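Local atomic coordinates of chromosome partition protein Smc (Pyrococcus furiosus, PDB entry 1XEW), a protein that is probably required for chromosome condensation and partitioning, binding DNA and using an ATP-binding cassette-type ATPase head formed by its two ends. Residues I4-L9 and K19-F24; K13-K18 and K39-D44; A45-L50 and Y140-Q145. All coordinates share one frame; numbering follows the deposited sequence.

Contact 1: I4-L9 and K19-F24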
ATOM      1  N   ILE A   4       7.046 -11.009   0.670  1.00 22.79           N
ATOM      2  CA  ILE A   4       8.260 -10.348   1.159  1.00 23.87           C
ATOM      3  C   ILE A   4       8.730 -10.892   2.510  1.00 26.80           C
ATOM      4  O   ILE A   4       7.966 -10.833   3.498  1.00 25.63           O
ATOM      5  CB  ILE A   4       8.053  -8.793   1.262  1.00 26.13           C
ATOM      6  CG1 ILE A   4       7.657  -8.220  -0.091  1.00 22.41           C
ATOM      7  CG2 ILE A   4       9.373  -8.043   1.724  1.00 24.61           C
ATOM      8  CD1 ILE A   4       7.097  -6.761   0.067  1.00 24.40           C
ATOM      9  N   GLU A   5       9.940 -11.482   2.569  1.00 25.18           N
ATOM     10  CA  GLU A   5      10.507 -11.938   3.850  1.00 26.84           C
ATOM     11  C   GLU A   5      11.094 -10.769   4.610  1.00 26.45           C
ATOM     12  O   GLU A   5      10.851 -10.598   5.825  1.00 28.75           O
ATOM     13  CB  GLU A   5      11.597 -13.008   3.621  1.00 29.86           C
ATOM     14  CG  GLU A   5      11.113 -14.203   2.785  1.00 32.51           C
ATOM     15  CD  GLU A   5      12.278 -15.033   2.176  1.00 41.30           C
ATOM     16  OE1 GLU A   5      13.390 -14.477   1.936  1.00 39.13           O
ATOM     17  OE2 GLU A   5      12.053 -16.248   1.893  1.00 44.62           O
ATOM     18  N   LYS A   6      11.847  -9.919   3.937  1.00 23.52           N
ATOM     19  CA  LYS A   6      12.451  -8.765   4.640  1.00 23.12           C
ATOM     20  C   LYS A   6      12.976  -7.808   3.676  1.00 23.77           C
ATOM     21  O   LYS A   6      13.131  -8.136   2.498  1.00 21.94           O
ATOM     22  CB  LYS A   6      13.662  -9.187   5.504  1.00 23.43           C
ATOM     23  CG  LYS A   6      14.770 -10.014   4.709  1.00 23.83           C
ATOM     24  CD  LYS A   6      16.021 -10.301   5.624  1.00 32.60           C
ATOM     25  CE  LYS A   6      17.057 -11.221   4.860  1.00 37.50           C
ATOM     26  NZ  LYS A   6      18.252 -11.451   5.694  1.00 39.48           N
ATOM     27  N   LEU A   7      13.298  -6.620   4.200  1.00 23.79           N
ATOM     28  CA  LEU A   7      13.874  -5.549   3.474  1.00 25.51           C
ATOM     29  C   LEU A   7      15.144  -5.134   4.215  1.00 27.54           C
ATOM     30  O   LEU A   7      15.102  -5.018   5.508  1.00 26.36           O
ATOM     31  CB  LEU A   7      12.926  -4.376   3.512  1.00 29.46           C
ATOM     32  CG  LEU A   7      13.138  -3.138   2.615  1.00 29.40           C
ATOM     33  CD1 LEU A   7      13.011  -3.625   1.132  1.00 29.61           C
ATOM     34  CD2 LEU A   7      12.047  -1.991   2.941  1.00 30.91           C
ATOM     35  N   GLU A   8      16.271  -4.938   3.480  1.00 24.86           N
ATOM     36  CA  GLU A   8      17.529  -4.513   4.116  1.00 27.34           C
ATOM     37  C   GLU A   8      17.917  -3.161   3.583  1.00 29.67           C
ATOM     38  O   GLU A   8      17.963  -2.933   2.370  1.00 29.24           O
ATOM     39  CB  GLU A   8      18.691  -5.478   3.845  1.00 30.08           C
ATOM     40  CG  GLU A   8      18.312  -6.917   4.220  1.00 31.54           C
ATOM     41  CD  GLU A   8      19.463  -7.910   4.193  1.00 43.15           C
ATOM     42  OE1 GLU A   8      20.370  -7.781   3.349  1.00 49.10           O
ATOM     43  OE2 GLU A   8      19.419  -8.839   5.014  1.00 44.61           O
ATOM     44  N   LEU A   9      18.189  -2.238   4.489  1.00 24.27           N
ATOM     45  CA  LEU A   9      18.512  -0.911   4.058  1.00 25.88           C
ATOM     46  C   LEU A   9      19.891  -0.508   4.576  1.00 28.74           C
ATOM     47  O   LEU A   9      20.197  -0.758   5.742  1.00 29.08           O
ATOM     48  CB  LEU A   9      17.455   0.031   4.596  1.00 25.79           C
ATOM     49  CG  LEU A   9      16.094  -0.043   3.895  1.00 30.38           C
ATOM     50  CD1 LEU A   9      15.242  -1.013   4.542  1.00 41.10           C
ATOM     51  CD2 LEU A   9      15.446   1.315   3.979  1.00 34.60           C
ATOM     52  N   LYS A  19      23.871  -1.689   8.370  1.00 29.29           N
ATOM     53  CA  LYS A  19      22.693  -2.183   7.702  1.00 30.37           C
ATOM     54  C   LYS A  19      21.500  -2.472   8.645  1.00 31.46           C
ATOM     55  O   LYS A  19      21.651  -3.056   9.733  1.00 27.32           O
ATOM     56  CB  LYS A  19      23.111  -3.404   6.929  1.00 31.04           C
ATOM     57  CG  LYS A  19      21.988  -4.191   6.289  1.00 34.87           C
ATOM     58  CD  LYS A  19      22.595  -5.420   5.669  1.00 35.55           C
ATOM     59  CE  LYS A  19      23.334  -4.989   4.400  1.00 36.36           C
ATOM     60  NZ  LYS A  19      23.888  -6.179   3.600  1.00 41.61           N
ATOM     61  N   VAL A  20      20.312  -2.062   8.200  1.00 27.72           N
ATOM     62  CA  VAL A  20      19.106  -2.301   8.945  1.00 29.71           C
ATOM     63  C   VAL A  20      18.250  -3.334   8.253  1.00 30.82           C
ATOM     64  O   VAL A  20      17.915  -3.196   7.075  1.00 29.23           O
ATOM     65  CB  VAL A  20      18.353  -0.985   9.093  1.00 29.67           C
ATOM     66  CG1 VAL A  20      16.940  -1.227   9.579  1.00 31.82           C
ATOM     67  CG2 VAL A  20      19.196  -0.027   9.967  1.00 31.11           C
ATOM     68  N   VAL A  21      17.869  -4.353   9.018  1.00 29.97           N
ATOM     69  CA  VAL A  21      17.054  -5.476   8.534  1.00 30.58           C
ATOM     70  C   VAL A  21      15.597  -5.357   9.069  1.00 31.17           C
ATOM     71  O   VAL A  21      15.382  -5.318  10.306  1.00 33.84           O
ATOM     72  CB  VAL A  21      17.689  -6.835   9.015  1.00 31.46           C
ATOM     73  CG1 VAL A  21      16.841  -8.055   8.492  1.00 30.88           C
ATOM     74  CG2 VAL A  21      19.083  -6.949   8.533  1.00 33.60           C
ATOM     75  N   ILE A  22      14.612  -5.281   8.161  1.00 29.81           N
ATOM     76  CA  ILE A  22      13.201  -5.148   8.544  1.00 26.99           C
ATOM     77  C   ILE A  22      12.431  -6.412   8.116  1.00 29.70           C
ATOM     78  O   ILE A  22      12.073  -6.554   6.963  1.00 28.41           O
ATOM     79  CB  ILE A  22      12.533  -3.983   7.839  1.00 31.02           C
ATOM     80  CG1 ILE A  22      13.334  -2.691   8.044  1.00 25.56           C
ATOM     81  CG2 ILE A  22      11.100  -3.902   8.330  1.00 32.30           C
ATOM     82  CD1 ILE A  22      12.802  -1.463   7.316  1.00 21.66           C
ATOM     83  N   PRO A  23      12.108  -7.289   9.059  1.00 29.94           N
ATOM     84  CA  PRO A  23      11.401  -8.551   8.869  1.00 27.63           C
ATOM     85  C   PRO A  23       9.865  -8.342   8.731  1.00 27.37           C
ATOM     86  O   PRO A  23       9.344  -7.415   9.375  1.00 27.49           O
ATOM     87  CB  PRO A  23      11.844  -9.301  10.134  1.00 27.73           C
ATOM     88  CG  PRO A  23      11.700  -8.211  11.204  1.00 30.06           C
ATOM     89  CD  PRO A  23      12.235  -6.968  10.502  1.00 29.05           C
ATOM     90  N   PHE A  24       9.158  -9.171   7.895  1.00 26.57           N
ATOM     91  CA  PHE A  24       7.711  -9.079   7.726  1.00 27.89           C
ATOM     92  C   PHE A  24       7.010 -10.423   7.840  1.00 31.00           C
ATOM     93  O   PHE A  24       7.512 -11.476   7.345  1.00 30.24           O
ATOM     94  CB  PHE A  24       7.265  -8.530   6.322  1.00 25.07           C
ATOM     95  CG  PHE A  24       7.824  -7.195   6.023  1.00 28.62           C
ATOM     96  CD1 PHE A  24       8.747  -7.041   5.008  1.00 27.53           C
ATOM     97  CD2 PHE A  24       7.482  -6.084   6.827  1.00 28.88           C
ATOM     98  CE1 PHE A  24       9.357  -5.767   4.751  1.00 24.96           C
ATOM     99  CE2 PHE A  24       8.068  -4.825   6.616  1.00 27.78           C
ATOM    100  CZ  PHE A  24       9.018  -4.644   5.563  1.00 29.56           C
TER

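Contact 2: K13-K18 and K39-D44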
ATOM      1  N   LYS A  13      18.676   7.256   2.837  1.00 37.85           N
ATOM      2  CA  LYS A  13      17.993   8.328   3.551  1.00 36.73           C
ATOM      3  C   LYS A  13      18.364   8.270   5.000  1.00 40.01           C
ATOM      4  O   LYS A  13      19.577   8.311   5.333  1.00 37.88           O
ATOM      5  CB  LYS A  13      16.488   8.226   3.358  1.00 39.89           C
ATOM      6  CG  LYS A  13      16.121   8.512   1.905  1.00 36.85           C
ATOM      7  CD  LYS A  13      14.653   8.424   1.640  1.00 39.08           C
ATOM      8  CE  LYS A  13      14.041   9.796   1.285  1.00 45.91           C
ATOM      9  NZ  LYS A  13      12.505   9.723   0.924  1.00 43.11           N
ATOM     10  N   SER A  14      17.351   8.079   5.876  1.00 39.20           N
ATOM     11  CA  SER A  14      17.576   8.090   7.313  1.00 39.25           C
ATOM     12  C   SER A  14      18.204   6.834   7.874  1.00 40.13           C
ATOM     13  O   SER A  14      18.546   6.748   9.077  1.00 42.95           O
ATOM     14  CB  SER A  14      16.245   8.406   8.081  1.00 40.08           C
ATOM     15  OG  SER A  14      15.196   7.486   7.762  1.00 37.21           O
ATOM     16  N   TYR A  15      18.352   5.844   7.015  1.00 35.92           N
ATOM     17  CA  TYR A  15      18.916   4.624   7.464  1.00 34.38           C
ATOM     18  C   TYR A  15      20.418   4.721   7.159  1.00 37.99           C
ATOM     19  O   TYR A  15      20.842   4.800   5.944  1.00 36.44           O
ATOM     20  CB  TYR A  15      18.217   3.472   6.707  1.00 32.71           C
ATOM     21  CG  TYR A  15      16.732   3.320   7.146  1.00 30.60           C
ATOM     22  CD1 TYR A  15      16.379   2.400   8.103  1.00 31.37           C
ATOM     23  CD2 TYR A  15      15.755   4.148   6.640  1.00 28.30           C
ATOM     24  CE1 TYR A  15      15.073   2.298   8.584  1.00 33.43           C
ATOM     25  CE2 TYR A  15      14.440   4.053   7.083  1.00 31.27           C
ATOM     26  CZ  TYR A  15      14.115   3.144   8.051  1.00 36.73           C
ATOM     27  OH  TYR A  15      12.840   3.096   8.518  1.00 34.67           O
ATOM     28  N   GLY A  16      21.212   4.639   8.232  1.00 36.04           N
ATOM     29  CA  GLY A  16      22.665   4.759   8.137  1.00 38.08           C
ATOM     30  C   GLY A  16      23.532   3.645   7.553  1.00 40.10           C
ATOM     31  O   GLY A  16      23.043   2.730   6.863  1.00 40.49           O
ATOM     32  N   ASN A  17      24.839   3.712   7.878  1.00 40.42           N
ATOM     33  CA  ASN A  17      25.833   2.758   7.396  1.00 39.69           C
ATOM     34  C   ASN A  17      25.725   1.382   7.983  1.00 37.75           C
ATOM     35  O   ASN A  17      26.183   0.421   7.347  1.00 36.38           O
ATOM     36  CB  ASN A  17      27.277   3.278   7.663  1.00 41.19           C
ATOM     37  CG  ASN A  17      27.611   4.535   6.885  1.00 44.72           C
ATOM     38  OD1 ASN A  17      26.920   4.924   5.953  1.00 49.84           O
ATOM     39  ND2 ASN A  17      28.706   5.180   7.269  1.00 57.11           N
ATOM     40  N   LYS A  18      25.168   1.259   9.194  1.00 35.98           N
ATOM     41  CA  LYS A  18      25.029  -0.060   9.805  1.00 33.99           C
ATOM     42  C   LYS A  18      23.747  -0.638   9.142  1.00 32.16           C
ATOM     43  O   LYS A  18      22.655  -0.127   9.348  1.00 30.57           O
ATOM     44  CB  LYS A  18      24.801   0.021  11.347  1.00 35.98           C
ATOM     45  CG  LYS A  18      24.907  -1.343  12.067  1.00 34.87           C
ATOM     46  CD  LYS A  18      24.585  -1.262  13.627  1.00 36.24           C
ATOM     47  CE  LYS A  18      25.294  -0.025  14.273  1.00 48.87           C
ATOM     48  NZ  LYS A  18      24.675   0.579  15.554  1.00 44.70           N
ATOM     49  N   LYS A  39       9.839   5.934   9.326  1.00 24.06           N
ATOM     50  CA  LYS A  39       8.875   4.929   8.878  1.00 25.51           C
ATOM     51  C   LYS A  39       8.396   5.243   7.424  1.00 25.95           C
ATOM     52  O   LYS A  39       8.231   4.327   6.640  1.00 29.28           O
ATOM     53  CB  LYS A  39       7.681   4.915   9.804  1.00 26.02           C
ATOM     54  CG  LYS A  39       6.884   6.196   9.707  1.00 19.42           C
ATOM     55  CD  LYS A  39       5.832   6.193  10.926  1.00 33.48           C
ATOM     56  CE  LYS A  39       4.807   7.383  10.748  1.00 32.16           C
ATOM     57  NZ  LYS A  39       3.655   7.243  11.702  1.00 32.98           N
ATOM     58  N   SER A  40       8.224   6.506   7.049  1.00 28.51           N
ATOM     59  CA  SER A  40       7.750   6.730   5.708  1.00 32.56           C
ATOM     60  C   SER A  40       8.890   6.430   4.697  1.00 30.97           C
ATOM     61  O   SER A  40       8.596   6.006   3.590  1.00 33.82           O
ATOM     62  CB  SER A  40       7.179   8.136   5.526  1.00 31.19           C
ATOM     63  OG  SER A  40       8.086   9.154   5.881  1.00 41.21           O
ATOM     64  N   ASN A  41      10.156   6.556   5.104  1.00 29.98           N
ATOM     65  CA  ASN A  41      11.235   6.165   4.190  1.00 30.56           C
ATOM     66  C   ASN A  41      11.114   4.656   3.788  1.00 32.00           C
ATOM     67  O   ASN A  41      11.770   4.210   2.861  1.00 30.96           O
ATOM     68  CB  ASN A  41      12.561   6.382   4.877  1.00 32.20           C
ATOM     69  CG  ASN A  41      12.958   7.810   4.857  1.00 29.19           C
ATOM     70  OD1 ASN A  41      13.762   8.262   5.675  1.00 36.51           O
ATOM     71  ND2 ASN A  41      12.414   8.527   3.902  1.00 27.41           N
ATOM     72  N   ILE A  42      10.264   3.890   4.485  1.00 30.96           N
ATOM     73  CA  ILE A  42      10.153   2.489   4.209  1.00 30.22           C
ATOM     74  C   ILE A  42       9.425   2.310   2.929  1.00 33.30           C
ATOM     75  O   ILE A  42       9.789   1.433   2.106  1.00 33.50           O
ATOM     76  CB  ILE A  42       9.471   1.737   5.317  1.00 29.88           C
ATOM     77  CG1 ILE A  42      10.287   1.851   6.615  1.00 32.41           C
ATOM     78  CG2 ILE A  42       9.375   0.213   4.953  1.00 26.36           C
ATOM     79  CD1 ILE A  42       9.742   0.947   7.771  1.00 33.10           C
ATOM     80  N   GLY A  43       8.428   3.179   2.735  1.00 32.80           N
ATOM     81  CA  GLY A  43       7.681   3.158   1.514  1.00 32.51           C
ATOM     82  C   GLY A  43       8.592   3.608   0.395  1.00 32.79           C
ATOM     83  O   GLY A  43       8.511   3.094  -0.697  1.00 30.68           O
ATOM     84  N   ASP A  44       9.453   4.580   0.656  1.00 33.49           N
ATOM     85  CA  ASP A  44      10.361   5.083  -0.376  1.00 31.58           C
ATOM     86  C   ASP A  44      11.390   4.062  -0.827  1.00 30.95           C
ATOM     87  O   ASP A  44      11.700   3.996  -2.036  1.00 28.82           O
ATOM     88  CB  ASP A  44      11.111   6.327   0.094  1.00 28.16           C
ATOM     89  CG  ASP A  44      10.146   7.455   0.466  1.00 40.63           C
ATOM     90  OD1 ASP A  44       8.954   7.397   0.009  1.00 34.26           O
ATOM     91  OD2 ASP A  44      10.589   8.374   1.192  1.00 37.90           O
TER

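Contact 3: A45-L50 and Y140-Q145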
ATOM      1  N   ALA A  45      11.899   3.279   0.151  1.00 27.58           N
ATOM      2  CA  ALA A  45      12.904   2.251  -0.096  1.00 25.78           C
ATOM      3  C   ALA A  45      12.263   1.209  -0.982  1.00 23.76           C
ATOM      4  O   ALA A  45      12.941   0.586  -1.823  1.00 26.64           O
ATOM      5  CB  ALA A  45      13.330   1.597   1.229  1.00 23.63           C
ATOM      6  N   ILE A  46      10.975   0.971  -0.796  1.00 24.19           N
ATOM      7  CA  ILE A  46      10.299  -0.065  -1.587  1.00 25.13           C
ATOM      8  C   ILE A  46      10.078   0.404  -3.037  1.00 26.90           C
ATOM      9  O   ILE A  46      10.325  -0.384  -3.907  1.00 28.00           O
ATOM     10  CB  ILE A  46       8.973  -0.630  -0.906  1.00 24.88           C
ATOM     11  CG1 ILE A  46       9.370  -1.757   0.059  1.00 26.55           C
ATOM     12  CG2 ILE A  46       7.977  -1.183  -2.028  1.00 25.05           C
ATOM     13  CD1 ILE A  46       8.467  -1.959   1.295  1.00 34.75           C
ATOM     14  N   LEU A  47       9.719   1.675  -3.272  1.00 27.42           N
ATOM     15  CA  LEU A  47       9.564   2.223  -4.618  1.00 30.39           C
ATOM     16  C   LEU A  47      10.949   2.229  -5.311  1.00 29.58           C
ATOM     17  O   LEU A  47      11.047   1.928  -6.512  1.00 30.83           O
ATOM     18  CB  LEU A  47       9.106   3.680  -4.618  1.00 30.04           C
ATOM     19  CG  LEU A  47       7.664   3.903  -4.109  1.00 42.22           C
ATOM     20  CD1 LEU A  47       7.343   5.398  -4.112  1.00 37.86           C
ATOM     21  CD2 LEU A  47       6.696   3.080  -5.009  1.00 37.92           C
ATOM     22  N   PHE A  48      11.998   2.514  -4.516  1.00 24.60           N
ATOM     23  CA  PHE A  48      13.374   2.601  -5.020  1.00 23.77           C
ATOM     24  C   PHE A  48      13.822   1.269  -5.558  1.00 23.95           C
ATOM     25  O   PHE A  48      14.261   1.173  -6.682  1.00 23.06           O
ATOM     26  CB  PHE A  48      14.291   3.046  -3.887  1.00 25.17           C
ATOM     27  CG  PHE A  48      15.780   3.002  -4.208  1.00 21.01           C
ATOM     28  CD1 PHE A  48      16.600   2.090  -3.575  1.00 22.91           C
ATOM     29  CD2 PHE A  48      16.337   3.934  -5.045  1.00 17.98           C
ATOM     30  CE1 PHE A  48      17.978   2.106  -3.752  1.00 22.20           C
ATOM     31  CE2 PHE A  48      17.715   3.994  -5.251  1.00 23.72           C
ATOM     32  CZ  PHE A  48      18.545   3.080  -4.594  1.00 22.02           C
ATOM     33  N   VAL A  49      13.656   0.220  -4.784  1.00 25.27           N
ATOM     34  CA  VAL A  49      14.163  -1.074  -5.218  1.00 26.92           C
ATOM     35  C   VAL A  49      13.324  -1.791  -6.288  1.00 28.41           C
ATOM     36  O   VAL A  49      13.870  -2.689  -7.034  1.00 28.20           O
ATOM     37  CB  VAL A  49      14.404  -1.995  -3.995  1.00 25.89           C
ATOM     38  CG1 VAL A  49      13.063  -2.368  -3.260  1.00 26.62           C
ATOM     39  CG2 VAL A  49      15.219  -3.302  -4.441  1.00 23.43           C
ATOM     40  N   LEU A  50      12.031  -1.417  -6.393  1.00 26.17           N
ATOM     41  CA  LEU A  50      11.190  -2.098  -7.334  1.00 31.17           C
ATOM     42  C   LEU A  50      11.256  -1.372  -8.683  1.00 31.79           C
ATOM     43  O   LEU A  50      10.535  -1.684  -9.654  1.00 33.42           O
ATOM     44  CB  LEU A  50       9.773  -2.188  -6.779  1.00 28.70           C
ATOM     45  CG  LEU A  50       9.489  -3.038  -5.574  1.00 37.01           C
ATOM     46  CD1 LEU A  50       7.967  -2.914  -5.230  1.00 39.68           C
ATOM     47  CD2 LEU A  50       9.907  -4.549  -5.861  1.00 32.39           C
ATOM     48  N   TYR A 140      -1.480  -0.700  -7.928  1.00 30.77           N
ATOM     49  CA  TYR A 140      -2.549  -0.266  -7.031  1.00 29.82           C
ATOM     50  C   TYR A 140      -2.357  -0.807  -5.614  1.00 27.56           C
ATOM     51  O   TYR A 140      -3.001  -0.349  -4.647  1.00 27.87           O
ATOM     52  CB  TYR A 140      -3.861  -0.822  -7.581  1.00 30.20           C
ATOM     53  CG  TYR A 140      -4.333   0.012  -8.739  1.00 32.40           C
ATOM     54  CD1 TYR A 140      -4.283  -0.456 -10.005  1.00 29.17           C
ATOM     55  CD2 TYR A 140      -4.789   1.313  -8.519  1.00 37.23           C
ATOM     56  CE1 TYR A 140      -4.690   0.363 -11.114  1.00 38.36           C
ATOM     57  CE2 TYR A 140      -5.197   2.137  -9.555  1.00 41.81           C
ATOM     58  CZ  TYR A 140      -5.153   1.651 -10.877  1.00 45.78           C
ATOM     59  OH  TYR A 140      -5.667   2.446 -11.886  1.00 46.10           O
ATOM     60  N   ASN A 141      -1.528  -1.852  -5.509  1.00 28.32           N
ATOM     61  CA  ASN A 141      -1.264  -2.516  -4.222  1.00 28.38           C
ATOM     62  C   ASN A 141      -0.343  -1.700  -3.307  1.00 28.37           C
ATOM     63  O   ASN A 141      -0.223  -2.001  -2.107  1.00 25.71           O
ATOM     64  CB  ASN A 141      -0.638  -3.908  -4.469  1.00 31.48           C
ATOM     65  CG  ASN A 141       0.673  -3.794  -5.140  1.00 33.18           C
ATOM     66  OD1 ASN A 141       0.783  -3.117  -6.125  1.00 30.58           O
ATOM     67  ND2 ASN A 141       1.687  -4.404  -4.576  1.00 30.89           N
ATOM     68  N   ILE A 142       0.219  -0.608  -3.832  1.00 26.42           N
ATOM     69  CA  ILE A 142       1.103   0.291  -3.026  1.00 27.39           C
ATOM     70  C   ILE A 142       0.312   1.596  -2.844  1.00 26.02           C
ATOM     71  O   ILE A 142      -0.050   2.284  -3.828  1.00 25.62           O
ATOM     72  CB  ILE A 142       2.451   0.538  -3.791  1.00 28.20           C
ATOM     73  CG1 ILE A 142       3.191  -0.793  -3.855  1.00 27.17           C
ATOM     74  CG2 ILE A 142       3.367   1.562  -3.031  1.00 21.97           C
ATOM     75  CD1 ILE A 142       4.600  -0.648  -4.441  1.00 29.79           C
ATOM     76  N   VAL A 143      -0.080   1.856  -1.594  1.00 22.53           N
ATOM     77  CA  VAL A 143      -0.879   3.042  -1.342  1.00 27.10           C
ATOM     78  C   VAL A 143      -0.101   3.907  -0.327  1.00 30.47           C
ATOM     79  O   VAL A 143      -0.100   3.675   0.880  1.00 25.89           O
ATOM     80  CB  VAL A 143      -2.268   2.639  -0.792  1.00 26.90           C
ATOM     81  CG1 VAL A 143      -3.084   3.918  -0.503  1.00 25.72           C
ATOM     82  CG2 VAL A 143      -2.989   1.695  -1.827  1.00 28.78           C
ATOM     83  N   LEU A 144       0.631   4.866  -0.860  1.00 32.17           N
ATOM     84  CA  LEU A 144       1.446   5.697   0.002  1.00 34.79           C
ATOM     85  C   LEU A 144       0.642   6.911   0.337  1.00 36.23           C
ATOM     86  O   LEU A 144      -0.517   7.071  -0.066  1.00 37.25           O
ATOM     87  CB  LEU A 144       2.763   6.082  -0.720  1.00 34.25           C
ATOM     88  CG  LEU A 144       3.571   4.820  -1.051  1.00 39.30           C
ATOM     89  CD1 LEU A 144       5.003   5.101  -1.559  1.00 43.23           C
ATOM     90  CD2 LEU A 144       3.621   3.978   0.201  1.00 31.43           C
ATOM     91  N   GLN A 145       1.274   7.789   1.083  1.00 35.58           N
ATOM     92  CA  GLN A 145       0.644   9.055   1.477  1.00 37.53           C
ATOM     93  C   GLN A 145       0.496   9.874   0.179  1.00 36.83           C
ATOM     94  O   GLN A 145       1.474  10.001  -0.567  1.00 39.44           O
ATOM     95  CB  GLN A 145       1.650   9.713   2.378  1.00 39.56           C
ATOM     96  CG  GLN A 145       2.023   8.775   3.414  1.00 36.21           C
ATOM     97  CD  GLN A 145       1.424   9.273   4.657  1.00 52.30           C
ATOM     98  OE1 GLN A 145       0.183   9.411   4.746  1.00 57.49           O
ATOM     99  NE2 GLN A 145       2.279   9.609   5.635  1.00 44.80           N
TER

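Contact 1: I4-L9 and K19-F24
Leu7 and Ile22 form a hydrogen-bonded pair in this antiparallel ladder: Ile22 N donates to Leu7 O at 2.7 Å. Leu7 N answers on Ile22 O at 3.0 Å. Leu9 and Val20 are likewise joined by two hydrogen bonds, Leu9 N lying 2.8 Å from Val20 O, and Phe24 N adds one further hydrogen bond to Glu5 O. On the face carrying Lys6, Glu8 and Val21, Lys6 NZ meets Glu8 OE2 at 2.9 Å, on the anti side of that oxygen and 33° out of the carboxylate plane. Lys19 NZ makes a long salt bridge of 3.9 Å to Glu8 OE1, whose stronger partner is the hydroxyl of Tyr85. With an alanine at Glu8, Lys6 and Lys19 would probably lose the negative charge between them and the Tyr85 hydroxyl its partner. Strands 3-10 and 20-23 make a β hairpin at one edge of the chain's antiparallel sheet in the ATPase head; Glu5 and Lys6 both face Tyr85 of strand 80-87, a classic β bulge. Lys6 CG sits between its backbone N and carbonyl carbon (chi1 53°), and the extended chain beyond it carries CD to 3.7 Å from Val21 CG1. On the other face Leu9 CD1 touches Ile22 CD1 at 3.7 Å, and this apolar side rests on Ile42 and Ala45 of helix 40-49. Phe24 lies alongside Ile4, whose CG2 comes in at the ring edge, 3.5 Å from Phe24 CD1, while Ile22 O stands above one ring face, offset toward the rim.

Contact 2: K13-K18 and K39-D44
Ser14 and Asn41 meet because the serine hydroxyl stands between its own backbone N and carbonyl carbon (chi1 57°), while Asn41 CG, turned away from its carbonyl carbon, carries the amide out from the helix. Ser14 OG donates to Asn41 OD1 at 2.6 Å, in the carbonyl plane and on a lone pair. The first torsions of Lys13 lay its chain obliquely across the same amide, with CD 3.2 Å from Asn41 ND2, and a bend at the third (113°) then directs CE and NZ to Asp44. The salt bridge of Lys13 NZ to Asp44 OD2 is modelled very short, so its exact length is doubtful. Asn41 ND2 donates to that oxygen too, at 3.3 Å and almost in its own amide plane. The amide is thus gripped at both ends, which fixes its rotation, and two donors converge on one carboxylate oxygen that would help offset the lysine charge. Tyr15 slides past Asn41 in the opposite direction, ring and amide planes 64° apart, and presents its edge: CE2 lies 3.7 Å from Asn41 CB. Its hydroxyl oxygen OH touches Ile42 CG1 at 3.4 Å and is hydrogen-bonded to Gly38 O. Lys39, Ser40 and Asn41 all belong to the ATP site, the first two within the Walker A P-loop, so the contact lies at the nucleotide-binding end of helix 40-49. The loop following strand 3-10 lies against that helix end; Tyr15 packs on Leu9 and Val20 of the hairpin, and Ile42 on Leu7 and Ile22, so the helix packs on strands 3-10 and 20-23.

Contact 3: A45-L50 and Y140-Q145
Leu47 and Leu144 make the tight spot, reaching toward each other tip to tip with Leu47 CD1 only 3.5 Å from Leu144 CD1, closer than methyl groups usually settle. Both residues are partly exposed, so this close approach lies on the more exposed side of the contact. Deeper in, the packing is looser. Ile142 holds CG1 beside its backbone N (chi1 -66°), and its two arms part toward different helix residues: CD1 meets Leu50 CD1 at 4.1 Å and Ile46 CG2 at 4.2 Å, while CG2 stands 4.2 Å from Leu47 CD2. These branched chains cross at a slant, and every touching group is aliphatic. Gln145, just beyond Leu144, is probably the Q-loop glutamine of ABC-type ATPases, so the contact sets the residues leading up to it against the helix that follows the P-loop. Helix 40-49 lies between two layers: Ala45 and Val49 rest on Val82 of strand 80-87 in the antiparallel sheet, and on its other flank stands strand 142-143, which pairs in parallel with a strand of another protein chain, carrying a sheet across that interface.

Helix 40-49 is common ground: contact 2 uses its P-loop end, contact 3 its later turns, and contact 1 supplies the hairpin face against which it rests. Leu7 and Leu9 of contact 1 pack on Ala45 and Ile46 of contact 3, while Gly43 of contact 2 touches Leu144 of contact 3. Contact 3 lies deepest, its centre about 5 Å from the centre of the chain, and is purely apolar; contacts 1 and 2 are partly buried, their centres about 12 and 13 Å from that point. Contact 1 combines a backbone ladder with a charged face and an oily one, whereas contact 2, beside the nucleotide site, relies on side-chain bonds and a lysine–aspartate pair.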